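Side-chain contact in endonuclease NucS (Thermococcus kodakarensis KOD1, PDB 5GKE), which binds double-stranded DNA as a mismatch restriction endonuclease and probably also cleaves single-stranded ends of branched DNA: residues E179-R182 and H188-R191. The protein carries 1 engineered substitution. Sequence-based numbering, arbitrary orientation.
Sequences ELKR and HAVR. With MG (magnesium ion), chain E; nucleotides of chain C; nucleotides of chain D.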
# COMPACT_ATOMS: atom_id res chain seq x y z
N GLU A 179 -9.40 18.19 -10.74
CA GLU A 179 -8.92 17.08 -9.92
C GLU A 179 -9.24 15.77 -10.64
O GLU A 179 -10.39 15.51 -10.99
CB GLU A 179 -9.54 17.11 -8.53
CG GLU A 179 -9.17 15.90 -7.65
CD GLU A 179 -7.68 15.80 -7.33
OE1 GLU A 179 -7.26 14.75 -6.79
OE2 GLU A 179 -6.92 16.76 -7.59
N LEU A 180 -8.22 14.96 -10.89
CA LEU A 180 -8.38 13.72 -11.65
C LEU A 180 -8.36 12.52 -10.72
O LEU A 180 -7.63 12.52 -9.71
CB LEU A 180 -7.28 13.55 -12.69
CG LEU A 180 -6.84 14.78 -13.48
CD1 LEU A 180 -5.71 14.44 -14.47
CD2 LEU A 180 -8.04 15.39 -14.21
N LYS A 181 -9.16 11.52 -11.05
CA LYS A 181 -9.09 10.19 -10.43
C LYS A 181 -9.25 9.12 -11.49
O LYS A 181 -10.23 9.15 -12.25
CB LYS A 181 -10.15 10.01 -9.35
CG LYS A 181 -9.97 10.91 -8.15
CD LYS A 181 -8.65 10.67 -7.45
CE LYS A 181 -8.39 11.77 -6.43
NZ LYS A 181 -6.99 11.80 -5.94
N ARG A 182 -8.33 8.17 -11.50
CA ARG A 182 -8.35 7.06 -12.47
C ARG A 182 -9.46 6.07 -12.14
O ARG A 182 -9.82 5.24 -12.96
CB ARG A 182 -6.99 6.33 -12.50
CG ARG A 182 -6.59 5.60 -11.22
CD ARG A 182 -5.41 4.65 -11.45
NE ARG A 182 -5.63 3.89 -12.68
CZ ARG A 182 -6.44 2.84 -12.76
NH1 ARG A 182 -7.06 2.39 -11.68
NH2 ARG A 182 -6.62 2.23 -13.91
N HIS A 188 -12.46 11.98 -0.29
CA HIS A 188 -11.08 12.44 -0.28
C HIS A 188 -10.80 13.36 -1.49
O HIS A 188 -10.22 14.43 -1.33
CB HIS A 188 -10.15 11.22 -0.26
CG HIS A 188 -8.70 11.52 -0.42
ND1 HIS A 188 -8.01 11.22 -1.58
CD2 HIS A 188 -7.79 12.04 0.44
CE1 HIS A 188 -6.73 11.58 -1.43
NE2 HIS A 188 -6.58 12.07 -0.22
N ALA A 189 -11.25 12.94 -2.67
CA ALA A 189 -10.97 13.68 -3.90
C ALA A 189 -11.65 15.05 -3.89
O ALA A 189 -11.05 16.04 -4.29
CB ALA A 189 -11.42 12.90 -5.13
N VAL A 190 -12.89 15.08 -3.42
CA VAL A 190 -13.67 16.31 -3.43
C VAL A 190 -13.11 17.31 -2.42
O VAL A 190 -13.13 18.52 -2.65
CB VAL A 190 -15.16 16.03 -3.16
CG1 VAL A 190 -15.97 17.27 -3.35
CG2 VAL A 190 -15.67 14.96 -4.15
N ARG A 191 -12.57 16.79 -1.32
CA ARG A 191 -11.90 17.59 -0.31
C ARG A 191 -10.65 18.23 -0.87
O ARG A 191 -10.34 19.37 -0.55
CB ARG A 191 -11.53 16.74 0.92
CG ARG A 191 -12.70 16.18 1.70
CD ARG A 191 -12.27 15.74 3.10
NE ARG A 191 -13.35 14.99 3.72
CZ ARG A 191 -13.39 13.66 3.84
NH1 ARG A 191 -12.39 12.90 3.41
NH2 ARG A 191 -14.45 13.09 4.42
MG MG E . -4.95 15.23 -7.07
P DG C 9 -6.02 1.26 -8.31
OP1 DG C 9 -7.44 1.06 -7.93
OP2 DG C 9 -5.64 2.33 -9.24
O5' DG C 9 -5.20 1.43 -6.96
C5' DG C 9 -5.44 0.56 -5.87
C4' DG C 9 -4.16 -0.13 -5.43
O4' DG C 9 -3.23 0.85 -4.91
C3' DG C 9 -4.36 -1.19 -4.34
O3' DG C 9 -4.13 -2.48 -4.89
C2' DG C 9 -3.34 -0.85 -3.26
C1' DG C 9 -2.95 0.59 -3.55
N9 DG C 9 -3.62 1.59 -2.73
C8 DG C 9 -4.48 2.58 -3.16
N7 DG C 9 -4.89 3.37 -2.20
C5 DG C 9 -4.26 2.88 -1.06
C6 DG C 9 -4.33 3.32 0.29
O6 DG C 9 -4.98 4.28 0.77
N1 DG C 9 -3.55 2.54 1.13
C2 DG C 9 -2.79 1.46 0.72
N2 DG C 9 -2.09 0.83 1.68
N3 DG C 9 -2.72 1.03 -0.54
C4 DG C 9 -3.48 1.78 -1.37
P DC C 6 -3.74 12.42 -5.60
OP1 DC C 6 -4.76 12.87 -6.57
OP2 DC C 6 -4.18 11.97 -4.26
O5' DC C 6 -2.94 11.23 -6.30
C5' DC C 6 -2.32 11.47 -7.55
C4' DC C 6 -1.52 10.28 -8.00
O4' DC C 6 -0.57 9.91 -6.97
C3' DC C 6 -2.32 9.02 -8.29
O3' DC C 6 -1.67 8.29 -9.32
C2' DC C 6 -2.26 8.29 -6.95
C1' DC C 6 -0.84 8.59 -6.53
N1 DC C 6 -0.59 8.54 -5.06
C2 DC C 6 0.39 7.68 -4.55
O2 DC C 6 1.00 6.95 -5.33
N3 DC C 6 0.62 7.67 -3.21
C4 DC C 6 -0.07 8.48 -2.40
N4 DC C 6 0.20 8.43 -1.09
C5 DC C 6 -1.06 9.37 -2.90
C6 DC C 6 -1.28 9.38 -4.22
P DG D 5 -14.14 9.81 5.37
OP1 DG D 5 -14.46 10.84 6.39
OP2 DG D 5 -13.87 10.22 3.98
O5' DG D 5 -12.90 8.97 5.91
C5' DG D 5 -12.95 8.39 7.21
C4' DG D 5 -11.80 7.42 7.41
O4' DG D 5 -11.90 6.33 6.44
C3' DG D 5 -10.40 8.02 7.22
O3' DG D 5 -9.54 7.49 8.19
C2' DG D 5 -10.02 7.53 5.83
C1' DG D 5 -10.64 6.15 5.86
N9 DG D 5 -10.77 5.51 4.55
C8 DG D 5 -11.12 6.10 3.37
N7 DG D 5 -11.13 5.27 2.35
C5 DG D 5 -10.74 4.06 2.91
C6 DG D 5 -10.55 2.79 2.32
O6 DG D 5 -10.71 2.47 1.14
N1 DG D 5 -10.15 1.83 3.24
C2 DG D 5 -9.95 2.07 4.58
N2 DG D 5 -9.56 1.03 5.34
N3 DG D 5 -10.12 3.26 5.15
C4 DG D 5 -10.51 4.20 4.26
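Lys-181 rests its chain on Ala-189 while its NZ hydrogen-bonds, at 2.6 Å, the same OP1 of DC6 in chain C that binds the magnesium ion at 2.4 Å. The bend at chi2 (-61°) folds the lysine chain back. CE as well as CG of Lys-181 therefore meets CB of Ala-189, CE at 3.5 Å. The same NZ forms a salt bridge, weak as a hydrogen bond, with OE1 of Glu-179. Glu-179 packs its CG near the backbone O of Ala-189 and grips the magnesium ion with OE1 at 2.4 Å and OE2 at 2.5 Å. Gln-192 completes the protein side of the metal site. This is the metal centre of a PDDEXK nuclease domain, at the end of strand 175-180 in a beta-alpha-beta unit with helix 187-204. Further out, NH1 and NH2 of Arg-191 both bond OP2 of DG5 in chain D, which lies in the guanidinium plane. Arg-182 NH1 bonds OP2 of DG9 in chain C weakly. Its NE bonds Gly-130 O, and its NH2 bonds O of Arg-44 of the second subunit. A leucine here would probably cost the DG9 phosphate this bond and leave both carbonyls without this donor.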